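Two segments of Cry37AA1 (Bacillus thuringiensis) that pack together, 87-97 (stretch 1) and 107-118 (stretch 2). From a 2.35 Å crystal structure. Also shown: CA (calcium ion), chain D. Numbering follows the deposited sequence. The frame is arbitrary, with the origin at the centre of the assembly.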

ATOM      1  N   ALA B  87      19.491 -21.270  21.024  1.00 74.25           N
ATOM      2  CA  ALA B  87      19.605 -19.872  20.465  1.00 70.55           C
ATOM      3  C   ALA B  87      18.286 -19.272  19.944  1.00 67.25           C
ATOM      4  O   ALA B  87      17.618 -19.802  19.052  1.00 67.60           O
ATOM      5  CB  ALA B  87      20.713 -19.772  19.409  1.00 70.88           C
ATOM      6  N   ASP B  88      17.890 -18.167  20.541  1.00 63.22           N
ATOM      7  CA  ASP B  88      16.546 -17.647  20.320  1.00 59.09           C
ATOM      8  C   ASP B  88      16.426 -16.921  18.987  1.00 54.48           C
ATOM      9  O   ASP B  88      17.386 -16.310  18.526  1.00 53.81           O
ATOM     10  CB  ASP B  88      16.143 -16.713  21.470  1.00 60.19           C
ATOM     11  CG  ASP B  88      16.352 -17.344  22.821  1.00 63.29           C
ATOM     12  OD1 ASP B  88      15.340 -17.661  23.514  1.00 64.73           O
ATOM     13  OD2 ASP B  88      17.552 -17.522  23.169  1.00 69.27           O
ATOM     14  N   ASP B  89      15.262 -17.067  18.363  1.00 49.15           N
ATOM     15  CA  ASP B  89      14.821 -16.215  17.284  1.00 45.53           C
ATOM     16  C   ASP B  89      14.743 -14.761  17.783  1.00 43.22           C
ATOM     17  O   ASP B  89      14.232 -14.516  18.895  1.00 41.64           O
ATOM     18  CB  ASP B  89      13.418 -16.649  16.821  1.00 45.68           C
ATOM     19  CG  ASP B  89      13.453 -17.838  15.836  1.00 45.86           C
ATOM     20  OD1 ASP B  89      14.541 -18.393  15.599  1.00 42.19           O
ATOM     21  OD2 ASP B  89      12.391 -18.210  15.276  1.00 48.86           O
ATOM     22  N   ILE B  90      15.239 -13.809  16.989  1.00 38.39           N
ATOM     23  CA  ILE B  90      15.052 -12.422  17.354  1.00 35.37           C
ATOM     24  C   ILE B  90      14.088 -11.791  16.396  1.00 34.52           C
ATOM     25  O   ILE B  90      14.311 -11.879  15.190  1.00 35.23           O
ATOM     26  CB  ILE B  90      16.438 -11.686  17.447  1.00 35.50           C
ATOM     27  CG1 ILE B  90      17.232 -12.272  18.644  1.00 36.19           C
ATOM     28  CG2 ILE B  90      16.247 -10.237  17.659  1.00 32.14           C
ATOM     29  CD1 ILE B  90      18.547 -12.563  18.326  1.00 33.54           C
ATOM     30  N   LEU B  91      13.019 -11.183  16.922  1.00 33.12           N
ATOM     31  CA  LEU B  91      12.018 -10.440  16.182  1.00 31.67           C
ATOM     32  C   LEU B  91      12.292  -8.920  16.250  1.00 33.26           C
ATOM     33  O   LEU B  91      11.772  -8.166  15.371  1.00 32.58           O
ATOM     34  CB  LEU B  91      10.610 -10.683  16.755  1.00 32.52           C
ATOM     35  CG  LEU B  91       9.822 -11.987  16.425  1.00 34.01           C
ATOM     36  CD1 LEU B  91      10.676 -13.189  16.772  1.00 31.22           C
ATOM     37  CD2 LEU B  91       8.436 -12.118  17.112  1.00 30.75           C
ATOM     38  N   ALA B  92      13.073  -8.463  17.264  1.00 31.71           N
ATOM     39  CA  ALA B  92      13.433  -7.025  17.388  1.00 31.84           C
ATOM     40  C   ALA B  92      14.628  -6.874  18.343  1.00 32.52           C
ATOM     41  O   ALA B  92      14.702  -7.603  19.341  1.00 33.08           O
ATOM     42  CB  ALA B  92      12.268  -6.174  17.872  1.00 29.65           C
ATOM     43  N   TYR B  93      15.542  -5.971  17.996  1.00 30.46           N
ATOM     44  CA  TYR B  93      16.701  -5.677  18.796  1.00 30.36           C
ATOM     45  C   TYR B  93      16.525  -4.304  19.412  1.00 30.15           C
ATOM     46  O   TYR B  93      16.032  -3.383  18.756  1.00 29.49           O
ATOM     47  CB  TYR B  93      17.954  -5.639  17.958  1.00 30.56           C
ATOM     48  CG  TYR B  93      18.432  -6.929  17.293  1.00 30.72           C
ATOM     49  CD1 TYR B  93      17.968  -7.308  16.037  1.00 28.53           C
ATOM     50  CD2 TYR B  93      19.420  -7.700  17.885  1.00 31.83           C
ATOM     51  CE1 TYR B  93      18.454  -8.468  15.374  1.00 29.29           C
ATOM     52  CE2 TYR B  93      19.922  -8.827  17.249  1.00 33.02           C
ATOM     53  CZ  TYR B  93      19.437  -9.197  15.959  1.00 35.56           C
ATOM     54  OH  TYR B  93      19.937 -10.347  15.323  1.00 37.62           O
ATOM     55  N   PRO B  94      16.911  -4.163  20.687  1.00 30.20           N
ATOM     56  CA  PRO B  94      16.569  -2.903  21.315  1.00 30.09           C
ATOM     57  C   PRO B  94      17.490  -1.764  20.900  1.00 30.03           C
ATOM     58  O   PRO B  94      17.174  -0.653  21.170  1.00 31.38           O
ATOM     59  CB  PRO B  94      16.667  -3.192  22.839  1.00 30.47           C
ATOM     60  CG  PRO B  94      17.745  -4.300  22.982  1.00 31.63           C
ATOM     61  CD  PRO B  94      17.398  -5.182  21.656  1.00 31.32           C
ATOM     62  N   SER B  95      18.574  -1.990  20.194  1.00 30.08           N
ATOM     63  CA  SER B  95      19.293  -0.845  19.754  1.00 31.90           C
ATOM     64  C   SER B  95      18.546  -0.120  18.613  1.00 32.51           C
ATOM     65  O   SER B  95      18.927   0.985  18.213  1.00 33.44           O
ATOM     66  CB  SER B  95      20.704  -1.236  19.307  1.00 32.52           C
ATOM     67  OG  SER B  95      20.564  -2.160  18.231  1.00 37.83           O
ATOM     68  N   GLN B  96      17.491  -0.703  18.068  1.00 31.80           N
ATOM     69  CA  GLN B  96      16.898  -0.076  16.892  1.00 30.06           C
ATOM     70  C   GLN B  96      15.637   0.664  17.283  1.00 29.32           C
ATOM     71  O   GLN B  96      14.629   0.007  17.613  1.00 29.47           O
ATOM     72  CB  GLN B  96      16.556  -1.139  15.807  1.00 30.03           C
ATOM     73  CG  GLN B  96      15.694  -0.524  14.673  1.00 29.04           C
ATOM     74  CD  GLN B  96      15.158  -1.563  13.672  1.00 32.21           C
ATOM     75  OE1 GLN B  96      14.361  -2.448  14.011  1.00 33.36           O
ATOM     76  NE2 GLN B  96      15.603  -1.451  12.450  1.00 28.87           N
ATOM     77  N   LYS B  97      15.670   1.995  17.154  1.00 25.84           N
ATOM     78  CA  LYS B  97      14.566   2.861  17.403  1.00 26.32           C
ATOM     79  C   LYS B  97      13.955   3.348  16.100  1.00 27.05           C
ATOM     80  O   LYS B  97      14.701   3.823  15.197  1.00 26.49           O
ATOM     81  CB  LYS B  97      15.038   4.114  18.193  1.00 28.09           C
ATOM     82  CG  LYS B  97      15.034   3.891  19.729  1.00 27.07           C
ATOM     83  CD  LYS B  97      16.283   3.113  20.145  1.00 27.35           C
ATOM     84  CE  LYS B  97      16.414   3.038  21.713  1.00 28.04           C
ATOM     85  NZ  LYS B  97      17.401   1.953  22.108  1.00 26.22           N
ATOM     86  N   ARG B 107       8.053  -0.637  11.504  1.00 26.56           N
ATOM     87  CA  ARG B 107       8.582  -1.975  11.617  1.00 26.71           C
ATOM     88  C   ARG B 107       9.921  -1.992  12.399  1.00 27.51           C
ATOM     89  O   ARG B 107      10.881  -1.240  12.044  1.00 27.43           O
ATOM     90  CB  ARG B 107       8.852  -2.509  10.191  1.00 25.92           C
ATOM     91  CG  ARG B 107       9.518  -3.815  10.147  1.00 25.40           C
ATOM     92  CD  ARG B 107       9.495  -4.469   8.738  1.00 24.62           C
ATOM     93  NE  ARG B 107      10.434  -5.598   8.712  1.00 26.24           N
ATOM     94  CZ  ARG B 107      10.379  -6.658   7.882  1.00 30.40           C
ATOM     95  NH1 ARG B 107       9.362  -6.808   6.991  1.00 27.61           N
ATOM     96  NH2 ARG B 107      11.330  -7.603   7.982  1.00 21.79           N
ATOM     97  N   LEU B 108      10.003  -2.894  13.375  1.00 27.25           N
ATOM     98  CA  LEU B 108      11.234  -3.239  14.018  1.00 28.19           C
ATOM     99  C   LEU B 108      11.719  -4.544  13.409  1.00 28.76           C
ATOM    100  O   LEU B 108      10.926  -5.493  13.386  1.00 28.91           O
ATOM    101  CB  LEU B 108      10.977  -3.432  15.528  1.00 27.35           C
ATOM    102  CG  LEU B 108      10.205  -2.314  16.231  1.00 26.20           C
ATOM    103  CD1 LEU B 108      10.191  -2.574  17.767  1.00 28.30           C
ATOM    104  CD2 LEU B 108      10.870  -0.993  15.920  1.00 22.11           C
ATOM    105  N   ASP B 109      12.984  -4.597  12.937  1.00 28.14           N
ATOM    106  CA  ASP B 109      13.504  -5.770  12.241  1.00 30.43           C
ATOM    107  C   ASP B 109      14.160  -6.785  13.133  1.00 31.09           C
ATOM    108  O   ASP B 109      14.842  -6.444  14.120  1.00 30.74           O
ATOM    109  CB  ASP B 109      14.509  -5.388  11.078  1.00 28.59           C
ATOM    110  CG  ASP B 109      13.918  -4.367  10.155  1.00 32.93           C
ATOM    111  OD1 ASP B 109      14.387  -3.168  10.127  1.00 31.59           O
ATOM    112  OD2 ASP B 109      12.892  -4.734   9.515  1.00 36.68           O
ATOM    113  N   GLY B 110      14.038  -8.048  12.728  1.00 31.55           N
ATOM    114  CA  GLY B 110      14.606  -9.165  13.522  1.00 30.01           C
ATOM    115  C   GLY B 110      15.826  -9.708  12.835  1.00 29.56           C
ATOM    116  O   GLY B 110      16.463  -9.014  12.042  1.00 28.84           O
ATOM    117  N   ASP B 111      16.166 -10.962  13.119  1.00 29.77           N
ATOM    118  CA  ASP B 111      17.400 -11.507  12.612  1.00 29.26           C
ATOM    119  C   ASP B 111      17.192 -12.185  11.271  1.00 28.87           C
ATOM    120  O   ASP B 111      18.165 -12.730  10.675  1.00 29.41           O
ATOM    121  CB  ASP B 111      18.108 -12.419  13.654  1.00 30.23           C
ATOM    122  CG  ASP B 111      17.227 -13.611  14.093  1.00 32.75           C
ATOM    123  OD1 ASP B 111      16.077 -13.736  13.599  1.00 31.21           O
ATOM    124  OD2 ASP B 111      17.708 -14.429  14.906  1.00 34.73           O
ATOM    125  N   GLU B 112      15.987 -12.077  10.744  1.00 27.61           N
ATOM    126  CA  GLU B 112      15.678 -12.653   9.404  1.00 30.25           C
ATOM    127  C   GLU B 112      14.593 -11.809   8.818  1.00 29.89           C
ATOM    128  O   GLU B 112      13.875 -11.123   9.600  1.00 29.13           O
ATOM    129  CB  GLU B 112      15.100 -14.094   9.479  1.00 30.11           C
ATOM    130  CG  GLU B 112      15.991 -15.097  10.149  1.00 32.90           C
ATOM    131  CD  GLU B 112      15.465 -16.574   9.959  1.00 39.29           C
ATOM    132  OE1 GLU B 112      15.314 -17.260  10.958  1.00 40.33           O
ATOM    133  OE2 GLU B 112      15.211 -17.037   8.824  1.00 37.01           O
ATOM    134  N   LYS B 113      14.444 -11.857   7.484  1.00 30.07           N
ATOM    135  CA  LYS B 113      13.423 -11.005   6.865  1.00 32.60           C
ATOM    136  C   LYS B 113      12.005 -11.329   7.286  1.00 31.99           C
ATOM    137  O   LYS B 113      11.144 -10.452   7.181  1.00 32.98           O
ATOM    138  CB  LYS B 113      13.478 -10.986   5.329  1.00 33.66           C
ATOM    139  CG  LYS B 113      13.274 -12.338   4.667  1.00 39.25           C
ATOM    140  CD  LYS B 113      13.489 -12.221   3.105  1.00 45.37           C
ATOM    141  CE  LYS B 113      13.622 -13.633   2.468  1.00 50.28           C
ATOM    142  NZ  LYS B 113      14.254 -13.612   1.092  1.00 55.95           N
ATOM    143  N   GLY B 114      11.746 -12.570   7.692  1.00 31.00           N
ATOM    144  CA  GLY B 114      10.382 -12.961   8.077  1.00 33.00           C
ATOM    145  C   GLY B 114      10.129 -12.991   9.608  1.00 34.77           C
ATOM    146  O   GLY B 114       9.034 -13.384  10.053  1.00 34.92           O
ATOM    147  N   SER B 115      11.140 -12.552  10.399  1.00 33.82           N
ATOM    148  CA  SER B 115      11.009 -12.294  11.834  1.00 32.88           C
ATOM    149  C   SER B 115      11.106 -10.763  12.102  1.00 34.04           C
ATOM    150  O   SER B 115      12.188 -10.131  11.904  1.00 34.15           O
ATOM    151  CB  SER B 115      12.122 -13.020  12.586  1.00 32.78           C
ATOM    152  OG  SER B 115      12.177 -14.401  12.271  1.00 29.35           O
ATOM    153  N   TYR B 116       9.997 -10.159  12.551  1.00 33.34           N
ATOM    154  CA  TYR B 116       9.939  -8.718  12.766  1.00 32.35           C
ATOM    155  C   TYR B 116       8.687  -8.350  13.512  1.00 32.04           C
ATOM    156  O   TYR B 116       7.847  -9.216  13.704  1.00 31.80           O
ATOM    157  CB  TYR B 116       9.943  -7.995  11.418  1.00 32.12           C
ATOM    158  CG  TYR B 116       8.753  -8.249  10.494  1.00 31.77           C
ATOM    159  CD1 TYR B 116       7.680  -7.366  10.424  1.00 31.40           C
ATOM    160  CD2 TYR B 116       8.764  -9.320   9.591  1.00 34.91           C
ATOM    161  CE1 TYR B 116       6.584  -7.605   9.506  1.00 35.42           C
ATOM    162  CE2 TYR B 116       7.665  -9.559   8.667  1.00 28.63           C
ATOM    163  CZ  TYR B 116       6.612  -8.742   8.661  1.00 31.46           C
ATOM    164  OH  TYR B 116       5.628  -8.966   7.741  1.00 33.72           O
ATOM    165  N   VAL B 117       8.514  -7.062  13.865  1.00 29.93           N
ATOM    166  CA  VAL B 117       7.320  -6.611  14.567  1.00 28.05           C
ATOM    167  C   VAL B 117       6.839  -5.339  13.926  1.00 28.22           C
ATOM    168  O   VAL B 117       7.697  -4.581  13.442  1.00 27.89           O
ATOM    169  CB  VAL B 117       7.686  -6.275  16.033  1.00 28.81           C
ATOM    170  CG1 VAL B 117       6.520  -5.716  16.770  1.00 27.32           C
ATOM    171  CG2 VAL B 117       8.170  -7.516  16.759  1.00 26.39           C
ATOM    172  N   THR B 118       5.520  -5.071  13.906  1.00 25.96           N
ATOM    173  CA  THR B 118       5.069  -3.813  13.431  1.00 25.24           C
ATOM    174  C   THR B 118       4.183  -3.135  14.506  1.00 26.89           C
ATOM    175  O   THR B 118       3.582  -3.820  15.350  1.00 27.36           O
ATOM    176  CB  THR B 118       4.242  -3.924  12.131  1.00 28.30           C
ATOM    177  OG1 THR B 118       2.963  -4.505  12.402  1.00 30.92           O
ATOM    178  CG2 THR B 118       4.973  -4.640  10.963  1.00 24.00           C
TER
HETATM  179 CA    CA D 501      15.155 -17.626  13.396  1.00 62.20          CA
HETATM  180  O   HOH W   1      15.375  -4.361  15.522  1.00 31.41           O
HETATM  181  O   HOH W   2      14.156 -15.380  13.521  1.00 49.90           O
HETATM  182  O   HOH W   3      17.016 -17.199  14.056  1.00 56.33           O
HETATM  183  O   HOH W   4      12.554 -17.925  13.076  1.00 39.59           O

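The two stretches meet in a mainly polar contact, in which a few hydrogen bonds, a bridging water and a shared calcium ion accompany a small apolar patch. At the close approach, the CA atoms of Leu-91 and Gly-110 lie 3.9 Å apart. Asp-111 N donates to Ile-90 O (2.9 Å, 155°), while Ile-90 N makes only weak bonds to Asp-111 OD1 (3.5 Å) and OD2 (3.3 Å). Glycine suits position 110: an ideal CB on Gly-110 would fall 2.3 Å from Ile-90 O and 2.9 Å from Leu-91 CA, both clashes. Leu-91 O receives a CA-H...O contact from Tyr-116 CA (3.2 Å, 150° at the hydrogen).

Gln-96 makes two hydrogen bonds to Asp-109. Its OE1 accepts from Asp-109 N (2.8 Å, 155°), and its NE2 donates to Asp-109 OD1 (3.1 Å, 169°); Arg-107 NE holds the other carboxylate oxygen, Asp-109 OD2, in a salt bridge at 2.7 Å. Water 1 accepts from Tyr-93 N at 3.0 Å and lies 2.6 Å from both Gln-96 OE1 and Asp-109 O.

To one side of these polar sites, Ala-92 CB packs on Leu-108 CB (3.8 Å) and Leu-91 CB on Val-117 CG2 (4.0 Å). Calcium joins the stretches directly, bound by Asp-89 OD1 at 2.4 Å and Glu-112 OE1 at 2.5 Å.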